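Local coordinates for putative thioesterase (Syntrophus aciditrophicus SB, PDB 3HDU), which probably hydrolyses thioesters as a PaaI-type thioesterase of the hotdog fold, at residues Ser38-Val42 against Thr122-Val126; Met48-Leu52 against Leu115-Phe119; Ile70-Gly75 against Ala148-Tyr154; Ala78-Gln83 against Met97-Leu101. All coordinates share one frame. Where two conformers were deposited one is given. Residues are numbered along the deposited sequence.

Contact 1: residues Ser38-Val42 against Thr122-Val126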
loop_
_atom_site.group_PDB
_atom_site.type_symbol
_atom_site.label_atom_id
_atom_site.label_comp_id
_atom_site.label_asym_id
_atom_site.label_seq_id
_atom_site.Cartn_x
_atom_site.Cartn_y
_atom_site.Cartn_z
ATOM N N SER A 38 22.234 12.870 12.211
ATOM C CA SER A 38 21.472 13.670 13.178
ATOM C C SER A 38 20.259 12.830 13.622
ATOM O O SER A 38 19.919 11.850 12.938
ATOM C CB SER A 38 21.019 15.019 12.584
ATOM O OG SER A 38 20.035 14.868 11.575
ATOM N N PRO A 39 19.602 13.195 14.746
ATOM C CA PRO A 39 18.408 12.442 15.182
ATOM C C PRO A 39 17.209 12.362 14.203
ATOM O O PRO A 39 16.434 11.406 14.301
ATOM C CB PRO A 39 17.983 13.175 16.468
ATOM C CG PRO A 39 19.186 13.877 16.928
ATOM C CD PRO A 39 19.913 14.282 15.693
ATOM N N GLU A 40 17.088 13.328 13.288
ATOM C CA GLU A 40 15.986 13.405 12.307
ATOM C C GLU A 40 16.395 13.172 10.833
ATOM O O GLU A 40 15.514 13.079 9.969
ATOM C CB GLU A 40 15.205 14.735 12.452
ATOM C CG GLU A 40 15.995 16.065 12.280
ATOM C CD GLU A 40 16.832 16.505 13.496
ATOM O OE1 GLU A 40 16.592 16.032 14.629
ATOM O OE2 GLU A 40 17.744 17.336 13.301
ATOM N N GLN A 41 17.700 13.060 10.548
ATOM C CA GLN A 41 18.203 12.851 9.169
ATOM C C GLN A 41 19.637 12.288 9.108
ATOM O O GLN A 41 20.492 12.690 9.894
ATOM C CB GLN A 41 18.140 14.189 8.411
ATOM C CG GLN A 41 18.606 14.188 6.949
ATOM C CD GLN A 41 18.471 15.552 6.278
ATOM O OE1 GLN A 41 17.802 16.457 6.784
ATOM N NE2 GLN A 41 19.108 15.696 5.122
ATOM N N VAL A 42 19.870 11.357 8.177
ATOM C CA VAL A 42 21.202 10.784 7.896
ATOM C C VAL A 42 21.452 10.823 6.383
ATOM O O VAL A 42 20.509 10.946 5.604
ATOM C CB VAL A 42 21.368 9.329 8.416
ATOM C CG1 VAL A 42 21.122 9.270 9.914
ATOM C CG2 VAL A 42 20.447 8.359 7.675
ATOM N N THR A 122 19.789 9.766 1.205
ATOM C CA THR A 122 19.438 10.547 2.400
ATOM C C THR A 122 18.222 9.885 3.064
ATOM O O THR A 122 17.228 9.649 2.392
ATOM C CB THR A 122 19.078 12.005 2.033
ATOM O OG1 THR A 122 20.182 12.631 1.365
ATOM C CG2 THR A 122 18.731 12.818 3.278
ATOM N N GLY A 123 18.314 9.591 4.366
ATOM C CA GLY A 123 17.219 8.977 5.141
ATOM C C GLY A 123 16.613 9.980 6.108
ATOM O O GLY A 123 17.348 10.581 6.880
ATOM N N TYR A 124 15.290 10.169 6.057
ATOM C CA TYR A 124 14.560 11.098 6.944
ATOM C C TYR A 124 13.724 10.279 7.924
ATOM O O TYR A 124 12.864 9.511 7.491
ATOM C CB TYR A 124 13.622 12.012 6.147
ATOM C CG TYR A 124 14.287 12.793 5.043
ATOM C CD1 TYR A 124 14.914 14.021 5.303
ATOM C CD2 TYR A 124 14.274 12.322 3.724
ATOM C CE1 TYR A 124 15.529 14.758 4.269
ATOM C CE2 TYR A 124 14.884 13.049 2.682
ATOM C CZ TYR A 124 15.510 14.260 2.962
ATOM O OH TYR A 124 16.109 14.964 1.945
ATOM N N ASN A 125 13.970 10.443 9.228
ATOM C CA ASN A 125 13.221 9.717 10.264
ATOM C C ASN A 125 11.871 10.433 10.437
ATOM O O ASN A 125 11.806 11.501 11.045
ATOM C CB ASN A 125 14.034 9.635 11.571
ATOM C CG ASN A 125 13.529 8.544 12.531
ATOM O OD1 ASN A 125 12.329 8.394 12.764
ATOM N ND2 ASN A 125 14.462 7.793 13.106
ATOM N N VAL A 126 10.812 9.842 9.869
ATOM C CA VAL A 126 9.453 10.416 9.887
ATOM C C VAL A 126 8.897 10.435 11.312
ATOM O O VAL A 126 8.532 11.501 11.819
ATOM C CB VAL A 126 8.477 9.649 8.934
ATOM C CG1 VAL A 126 7.057 10.226 9.003
ATOM C CG2 VAL A 126 8.979 9.698 7.504
#
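Three backbone hydrogen bonds join these segments as antiparallel neighbours in the curved sheet of the hotdog fold. Val42 and Gly123 form a hydrogen-bonded pair: Val42 N donates to Gly123 O at 2.9 Å, and Gly123 N returns a bond to Val42 O, also at 2.9 Å. Beyond the non-hydrogen-bonded pair Gln41-Tyr124, whose CA atoms lie 4.6 Å apart, Asn125 N reaches Glu40 O at 3.1 Å, so the pairing runs on to the turn where strand 41-48 begins. That turn follows strand 30-37, and in it Ser38 OG donates to Gln41 O at 2.8 Å. CA-H...O contacts reinforce the pairing, with Gln41 CA 3.3 Å from Gly123 O and Thr122 CA 3.4 Å from Val42 O.

The two faces of the sheet differ. Val42 points inward to helix 58-85, where it packs on Thr73, Ala77 and Met80; Gly123 beside it has no side chain, which leaves room for Val42 CG2. Asn125 ties the strand to the same helix through ND2 to Ala77 O, while its OD1 bonds Thr128 OG1 at the end of its own strand. Gln41 and Tyr124 share the other face, on which Tyr124 also packs against Gly129 of the second subunit. The extended Gln41 side chain lies along its neighbours, placing CD 3.6 Å from Tyr124 CE1 and NE2 3.4 Å from Thr122 CG2.

Contact 2: residues Met48-Leu52 against Leu115-Phe119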
loop_
_atom_site.group_PDB
_atom_site.type_symbol
_atom_site.label_atom_id
_atom_site.label_comp_id
_atom_site.label_asym_id
_atom_site.label_seq_id
_atom_site.Cartn_x
_atom_site.Cartn_y
_atom_site.Cartn_z
HETATM N N MSE A 48 30.218 2.071 -6.433
HETATM C CA MSE A 48 30.321 0.783 -7.118
HETATM C C MSE A 48 31.778 0.616 -7.535
HETATM O O MSE A 48 32.249 1.352 -8.391
HETATM C CB MSE A 48 29.466 0.772 -8.396
HETATM C CG MSE A 48 27.987 0.820 -8.181
HETATM SE SE MSE A 48 27.329 -0.896 -7.652
HETATM C CE MSE A 48 27.551 -1.894 -9.285
ATOM N N ARG A 49 32.490 -0.333 -6.931
ATOM C CA ARG A 49 33.903 -0.585 -7.287
ATOM C C ARG A 49 34.000 -1.343 -8.608
ATOM O O ARG A 49 34.923 -1.109 -9.386
ATOM C CB ARG A 49 34.651 -1.287 -6.160
ATOM C CG ARG A 49 34.555 -0.501 -4.870
ATOM C CD ARG A 49 35.559 -0.925 -3.850
ATOM N NE ARG A 49 35.256 -0.295 -2.568
ATOM C CZ ARG A 49 35.577 0.950 -2.205
ATOM N NH1 ARG A 49 36.171 1.816 -3.035
ATOM N NH2 ARG A 49 35.242 1.344 -0.978
ATOM N N ASP A 50 33.061 -2.265 -8.826
ATOM C CA ASP A 50 32.889 -2.971 -10.088
ATOM C C ASP A 50 31.526 -2.482 -10.592
ATOM O O ASP A 50 30.489 -2.843 -10.038
ATOM C CB ASP A 50 32.921 -4.494 -9.878
ATOM C CG ASP A 50 32.954 -5.289 -11.193
ATOM O OD1 ASP A 50 32.439 -4.827 -12.237
ATOM O OD2 ASP A 50 33.497 -6.414 -11.176
ATOM N N GLU A 51 31.546 -1.632 -11.622
ATOM C CA GLU A 51 30.316 -1.091 -12.244
ATOM C C GLU A 51 29.470 -2.126 -13.020
ATOM O O GLU A 51 28.332 -1.819 -13.373
ATOM C CB GLU A 51 30.629 0.122 -13.147
ATOM C CG GLU A 51 30.750 1.454 -12.429
ATOM C CD GLU A 51 31.188 2.575 -13.364
ATOM O OE1 GLU A 51 32.393 2.634 -13.698
ATOM O OE2 GLU A 51 30.331 3.405 -13.744
ATOM N N LEU A 52 30.036 -3.308 -13.304
ATOM C CA LEU A 52 29.355 -4.427 -13.977
ATOM C C LEU A 52 29.011 -4.128 -15.449
ATOM O O LEU A 52 27.943 -4.523 -15.929
ATOM C CB LEU A 52 28.102 -4.884 -13.183
ATOM C CG LEU A 52 28.233 -5.130 -11.672
ATOM C CD1 LEU A 52 26.873 -5.408 -11.033
ATOM C CD2 LEU A 52 29.196 -6.264 -11.385
ATOM N N LEU A 115 22.533 2.716 -12.917
ATOM C CA LEU A 115 23.644 2.705 -13.900
ATOM C C LEU A 115 24.757 3.772 -13.746
ATOM O O LEU A 115 25.301 4.257 -14.746
ATOM C CB LEU A 115 23.061 2.716 -15.323
ATOM N N GLY A 116 25.087 4.107 -12.495
ATOM C CA GLY A 116 26.123 5.095 -12.144
ATOM C C GLY A 116 27.082 4.490 -11.138
ATOM O O GLY A 116 26.724 3.544 -10.431
ATOM N N ARG A 117 28.294 5.035 -11.060
ATOM C CA ARG A 117 29.305 4.519 -10.134
ATOM C C ARG A 117 29.024 4.940 -8.688
ATOM O O ARG A 117 28.932 4.089 -7.803
ATOM C CB ARG A 117 30.713 4.961 -10.530
ATOM C CG ARG A 117 31.778 4.182 -9.788
ATOM C CD ARG A 117 33.131 4.648 -10.110
ATOM N NE ARG A 117 34.151 3.939 -9.326
ATOM C CZ ARG A 117 34.685 2.742 -9.610
ATOM N NH1 ARG A 117 34.306 2.028 -10.679
ATOM N NH2 ARG A 117 35.615 2.237 -8.796
ATOM N N GLU A 118 28.925 6.253 -8.468
ATOM C CA GLU A 118 28.682 6.827 -7.147
ATOM C C GLU A 118 27.243 7.317 -7.033
ATOM O O GLU A 118 26.751 8.008 -7.925
ATOM C CB GLU A 118 29.670 7.970 -6.849
ATOM C CG GLU A 118 31.129 7.504 -6.746
ATOM C CD GLU A 118 32.129 8.622 -6.430
ATOM O OE1 GLU A 118 31.825 9.509 -5.601
ATOM O OE2 GLU A 118 33.242 8.600 -6.997
ATOM N N PHE A 119 26.572 6.917 -5.954
ATOM C CA PHE A 119 25.203 7.356 -5.640
ATOM C C PHE A 119 25.085 7.688 -4.144
ATOM O O PHE A 119 25.784 7.101 -3.316
ATOM C CB PHE A 119 24.145 6.343 -6.110
ATOM C CG PHE A 119 24.364 4.950 -5.627
ATOM C CD1 PHE A 119 23.795 4.518 -4.427
ATOM C CD2 PHE A 119 25.109 4.044 -6.387
ATOM C CE1 PHE A 119 23.978 3.201 -3.978
ATOM C CE2 PHE A 119 25.306 2.723 -5.944
ATOM C CZ PHE A 119 24.740 2.305 -4.732
#
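One strong backbone hydrogen bond holds the two segments together: Met48 N donates to Arg117 O at 2.8 Å in nearly straight geometry. It closes the pairing of strands 41-48 and 118-128 where they run out, and it follows the backbone bonding of Phe119 with Phe46 one step further into the sheet. Past this point the chain from Arg49 to Leu52 turns away as a loop, in which Leu52 N bonds Asp50 OD1 at 3.0 Å to make an Asx turn.

The charged interactions centre on Arg117, whose side chain is extended and lies along the loop. One face of its guanidinium is covered by Met48 O and Arg49 N. Arg117 NH1 makes a weak hydrogen bond to Arg49 O at 3.4 Å and a long salt bridge to Glu51 OE1 at 3.6 Å, while Arg117 CB lies 3.6 Å from Glu51 OE2. Glu47 OE2 adds a weak, long ion pair to Arg117 NE.

Apolar packing lies beneath. Met48, a selenomethionine, directs CG at the ring edge of Phe119, 4.0 Å from CE2, and the same CG lies 3.8 Å from Gly116 O. Both side chains also touch helix 58-85, Met48 on Tyr62 and Phe119 on Val65 and Ala69. This is the end of an antiparallel strand pair in a hotdog sheet, where one segment leaves for the central helix and the other enters its strand.

Contact 3: residues Ile70-Gly75 against Ala148-Tyr154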
loop_
_atom_site.group_PDB
_atom_site.type_symbol
_atom_site.label_atom_id
_atom_site.label_comp_id
_atom_site.label_asym_id
_atom_site.label_seq_id
_atom_site.Cartn_x
_atom_site.Cartn_y
_atom_site.Cartn_z
ATOM N N ILE A 70 19.390 1.658 0.402
ATOM C CA ILE A 70 18.211 2.267 1.049
ATOM C C ILE A 70 17.974 1.648 2.441
ATOM O O ILE A 70 17.734 2.377 3.407
ATOM C CB ILE A 70 16.936 2.168 0.137
ATOM C CG1 ILE A 70 17.074 3.137 -1.046
ATOM C CG2 ILE A 70 15.654 2.482 0.911
ATOM C CD1 ILE A 70 15.973 3.037 -2.091
ATOM N N ASP A 71 18.070 0.318 2.522
ATOM C CA ASP A 71 17.908 -0.423 3.778
ATOM C C ASP A 71 18.983 -0.056 4.810
ATOM O O ASP A 71 18.678 0.052 6.002
ATOM C CB ASP A 71 17.930 -1.942 3.519
ATOM C CG ASP A 71 17.532 -2.763 4.746
ATOM O OD1 ASP A 71 16.612 -2.355 5.481
ATOM O OD2 ASP A 71 18.128 -3.836 4.965
HETATM N N MSE A 72 20.227 0.109 4.349
HETATM C CA MSE A 72 21.349 0.507 5.211
HETATM C C MSE A 72 21.203 1.945 5.707
HETATM O O MSE A 72 21.449 2.210 6.887
HETATM C CB MSE A 72 22.694 0.346 4.487
HETATM C CG MSE A 72 23.107 -1.102 4.239
HETATM SE SE MSE A 72 23.474 -2.092 5.868
HETATM C CE MSE A 72 24.923 -1.026 6.566
ATOM N N THR A 73 20.828 2.857 4.802
ATOM C CA THR A 73 20.589 4.267 5.137
ATOM C C THR A 73 19.459 4.372 6.163
ATOM O O THR A 73 19.587 5.097 7.156
ATOM C CB THR A 73 20.254 5.124 3.880
ATOM O OG1 THR A 73 21.314 5.016 2.926
ATOM C CG2 THR A 73 20.060 6.596 4.236
ATOM N N ALA A 74 18.375 3.631 5.916
ATOM C CA ALA A 74 17.219 3.575 6.830
ATOM C C ALA A 74 17.605 3.016 8.211
ATOM O O ALA A 74 17.143 3.518 9.237
ATOM C CB ALA A 74 16.089 2.749 6.219
ATOM N N GLY A 75 18.451 1.987 8.219
ATOM C CA GLY A 75 18.947 1.378 9.458
ATOM C C GLY A 75 19.735 2.335 10.338
ATOM O O GLY A 75 19.573 2.324 11.561
ATOM N N ALA A 148 15.579 6.578 -7.115
ATOM C CA ALA A 148 14.684 5.737 -6.304
ATOM C C ALA A 148 14.275 6.400 -4.985
ATOM O O ALA A 148 14.998 7.251 -4.467
ATOM C CB ALA A 148 15.322 4.374 -6.036
ATOM N N VAL A 149 13.092 6.036 -4.487
ATOM C CA VAL A 149 12.572 6.517 -3.193
ATOM C C VAL A 149 12.177 5.285 -2.392
ATOM O O VAL A 149 11.735 4.281 -2.975
ATOM C CB VAL A 149 11.372 7.504 -3.326
ATOM C CG1 VAL A 149 11.759 8.698 -4.185
ATOM C CG2 VAL A 149 10.127 6.823 -3.898
ATOM N N GLY A 150 12.348 5.351 -1.073
ATOM C CA GLY A 150 12.037 4.222 -0.200
ATOM C C GLY A 150 11.315 4.576 1.082
ATOM O O GLY A 150 11.473 5.686 1.594
ATOM N N SER A 151 10.483 3.643 1.549
ATOM C CA SER A 151 9.805 3.706 2.847
ATOM C C SER A 151 10.272 2.440 3.556
ATOM O O SER A 151 10.048 1.330 3.044
ATOM C CB SER A 151 8.288 3.703 2.719
ATOM O OG SER A 151 7.842 4.844 2.012
ATOM N N VAL A 152 10.947 2.604 4.691
ATOM C CA VAL A 152 11.500 1.483 5.443
ATOM C C VAL A 152 11.087 1.564 6.914
ATOM O O VAL A 152 11.164 2.638 7.514
ATOM C CB VAL A 152 13.047 1.467 5.355
ATOM C CG1 VAL A 152 13.617 0.190 5.987
ATOM C CG2 VAL A 152 13.516 1.592 3.904
ATOM N N SER A 153 10.649 0.436 7.473
ATOM C CA SER A 153 10.294 0.319 8.890
ATOM C C SER A 153 11.313 -0.577 9.584
ATOM O O SER A 153 11.543 -1.703 9.131
ATOM C CB SER A 153 8.891 -0.262 9.079
ATOM O OG SER A 153 7.908 0.756 8.983
ATOM N N TYR A 154 11.928 -0.054 10.653
ATOM C CA TYR A 154 12.862 -0.788 11.518
ATOM C C TYR A 154 12.245 -1.001 12.898
ATOM O O TYR A 154 11.519 -0.136 13.395
ATOM C CB TYR A 154 14.203 -0.054 11.656
ATOM C CG TYR A 154 15.224 -0.504 10.650
ATOM C CD1 TYR A 154 15.283 0.066 9.379
ATOM C CD2 TYR A 154 16.119 -1.537 10.960
ATOM C CE1 TYR A 154 16.223 -0.368 8.438
ATOM C CE2 TYR A 154 17.061 -1.984 10.025
ATOM C CZ TYR A 154 17.110 -1.392 8.767
ATOM O OH TYR A 154 18.029 -1.819 7.842
#
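Small residues on both surfaces let helix 70-75 settle against strand 148-154, with axes 8.7 Å apart and crossing at -51°. Ile70 is the main bump of the helix. Its CG2 sits over the bare backbone of Gly150, 4.2 Å from CA, where a side chain would collide with it; its CD1 reaches Ala148 CB at 4.2 Å, and CG2 also meets Val152 CG2 at 3.8 Å. Val152 rises in turn against the short Ala74, with CB atoms only 3.4 Å apart. Here the long central helix, the sausage of the hotdog fold, lies in the concave face of the sheet wrapped around it. At the next helix residue, the Tyr154 ring lies against Gly75, whose CA stands 3.6 Å from the ring centroid in a CH-pi contact; a CB there would clash with Tyr154 OH. That hydroxyl donates to Asp71 O at 2.7 Å, and Asp71 OD1, 2.8 Å from the same OH, is hydrogen-bonded to Thr103 OG1.

Contact 4: residues Ala78-Gln83 against Met97-Leu101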
loop_
_atom_site.group_PDB
_atom_site.type_symbol
_atom_site.label_atom_id
_atom_site.label_comp_id
_atom_site.label_asym_id
_atom_site.label_seq_id
_atom_site.Cartn_x
_atom_site.Cartn_y
_atom_site.Cartn_z
ATOM N N ALA A 78 17.231 4.939 11.657
ATOM C CA ALA A 78 16.495 4.267 12.745
ATOM C C ALA A 78 17.292 4.337 14.054
ATOM O O ALA A 78 16.743 4.728 15.083
ATOM C CB ALA A 78 16.193 2.808 12.384
ATOM N N PHE A 79 18.580 3.982 13.985
ATOM C CA PHE A 79 19.517 4.057 15.124
ATOM C C PHE A 79 19.575 5.452 15.767
ATOM O O PHE A 79 19.530 5.568 16.996
ATOM C CB PHE A 79 20.935 3.621 14.688
ATOM C CG PHE A 79 22.012 3.914 15.701
ATOM C CD1 PHE A 79 22.219 3.058 16.781
ATOM C CD2 PHE A 79 22.824 5.054 15.574
ATOM C CE1 PHE A 79 23.218 3.331 17.728
ATOM C CE2 PHE A 79 23.824 5.339 16.517
ATOM C CZ PHE A 79 24.024 4.472 17.597
HETATM N N MSE A 80 19.693 6.487 14.929
HETATM C CA MSE A 80 19.761 7.888 15.398
HETATM C C MSE A 80 18.477 8.364 16.077
HETATM O O MSE A 80 18.536 9.219 16.966
HETATM C CB MSE A 80 20.139 8.848 14.259
HETATM C CG MSE A 80 21.524 8.611 13.690
HETATM SE SE MSE A 80 22.943 8.918 14.962
HETATM C CE MSE A 80 24.320 7.979 14.030
ATOM N N GLY A 81 17.338 7.816 15.654
ATOM C CA GLY A 81 16.050 8.103 16.266
ATOM C C GLY A 81 15.946 7.448 17.633
ATOM O O GLY A 81 15.622 8.122 18.609
ATOM N N PHE A 82 16.239 6.145 17.702
ATOM C CA PHE A 82 16.163 5.385 18.963
ATOM C C PHE A 82 17.152 5.837 20.045
ATOM O O PHE A 82 16.781 5.891 21.219
ATOM C CB PHE A 82 16.328 3.871 18.738
ATOM C CG PHE A 82 15.160 3.210 18.052
ATOM C CD1 PHE A 82 13.901 3.196 18.653
ATOM C CD2 PHE A 82 15.331 2.524 16.840
ATOM C CE1 PHE A 82 12.807 2.558 18.033
ATOM C CE2 PHE A 82 14.249 1.877 16.212
ATOM C CZ PHE A 82 12.982 1.892 16.814
ATOM N N GLN A 83 18.393 6.145 19.660
ATOM C CA GLN A 83 19.422 6.594 20.626
ATOM C C GLN A 83 19.083 7.949 21.274
ATOM O O GLN A 83 19.472 8.190 22.419
ATOM C CB GLN A 83 20.834 6.574 20.008
ATOM C CG GLN A 83 21.128 7.628 18.929
ATOM C CD GLN A 83 21.491 9.021 19.454
ATOM O OE1 GLN A 83 21.098 10.025 18.862
ATOM N NE2 GLN A 83 22.225 9.085 20.563
HETATM N N MSE A 97 22.506 -1.364 21.370
HETATM C CA MSE A 97 21.153 -1.334 20.785
HETATM C C MSE A 97 21.129 -1.501 19.259
HETATM O O MSE A 97 20.164 -2.070 18.736
HETATM C CB MSE A 97 20.407 -0.045 21.218
HETATM C CG MSE A 97 19.058 0.245 20.544
HETATM SE SE MSE A 97 19.217 1.181 18.818
HETATM C CE MSE A 97 19.889 2.909 19.495
ATOM N N ILE A 98 22.164 -1.017 18.560
ATOM C CA ILE A 98 22.224 -1.093 17.080
ATOM C C ILE A 98 22.169 -2.529 16.515
ATOM O O ILE A 98 21.694 -2.730 15.397
ATOM C CB ILE A 98 23.446 -0.309 16.490
ATOM C CG1 ILE A 98 23.173 0.124 15.040
ATOM C CG2 ILE A 98 24.743 -1.114 16.617
ATOM C CD1 ILE A 98 24.243 1.033 14.456
ATOM N N GLY A 99 22.645 -3.502 17.290
ATOM C CA GLY A 99 22.571 -4.919 16.928
ATOM C C GLY A 99 21.182 -5.536 16.984
ATOM O O GLY A 99 20.982 -6.616 16.428
ATOM N N ARG A 100 20.240 -4.880 17.670
ATOM C CA ARG A 100 18.845 -5.336 17.751
ATOM C C ARG A 100 17.943 -4.754 16.643
ATOM O O ARG A 100 16.807 -5.215 16.484
ATOM C CB ARG A 100 18.265 -5.061 19.148
ATOM C CG ARG A 100 19.014 -5.816 20.249
ATOM C CD ARG A 100 18.291 -5.794 21.595
ATOM N NE ARG A 100 18.134 -4.444 22.138
ATOM N N LEU A 101 18.439 -3.766 15.882
ATOM C CA LEU A 101 17.675 -3.173 14.765
ATOM C C LEU A 101 17.511 -4.181 13.620
ATOM O O LEU A 101 18.499 -4.742 13.137
ATOM C CB LEU A 101 18.330 -1.882 14.237
ATOM C CG LEU A 101 18.219 -0.639 15.127
ATOM C CD1 LEU A 101 19.106 0.480 14.619
ATOM C CD2 LEU A 101 16.771 -0.166 15.220
#
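Phe79 presents one face of its ring to Ile98, whose CD1 stands 4.0 Å from the ring centroid in a CH-pi contact, while Ile98 CG1 approaches Phe79 CD1 at 3.5 Å. The ring projects from the C-terminal part of the central hotdog helix, 58-85, and meets the chain as it passes from helix 91-97 to strand 101-110. Selenomethionine Met97 reaches across between two aromatics: its SE makes oblique Met-aromatic contacts with the rings of Phe79 and Phe82, at 5.3 and 5.5 Å from their centroids, and its CE comes within 3.6 Å of Phe79 CD1 and 3.8 Å of Phe82 CB. No hydrogen bond crosses this buried, apolar interface. Around it, Phe79 also packs on Leu12 and Val16 of helix 7-22, Leu156 covers Phe82, Met97 and Leu101, and Ile98 meets Ile57 of the third subunit. Leu101 fits beside the helix, with CD1 3.6 Å from Phe79 CB and CD2 4.1 Å from Ala78 CB and 3.4 Å from Phe82 CE2.

How the contacts relate
All four contacts lie on or against helix 58-85 and the antiparallel sheet around it. Contact 1 joins strands 41-48 and 118-128 near one end of their pairing; contact 2 lies where they give way to loops at the other, the centres about 25 Å apart. Contacts 3 and 4 use successive parts of the helix, their centres about 14 Å apart, and touch where Tyr154 CB meets Ala78 CB at 3.6 Å. Contacts 1 and 3, centres about 10 Å apart, touch where Val42 CG2 lies 3.4 Å from Thr73 O. Along the chain, contact 3 interleaves with contacts 1 and 2, whereas contact 4 joins segments only 14 residues apart. Helix and flanking segments thus form the core and, in contacts 2-4, meet the third subunit.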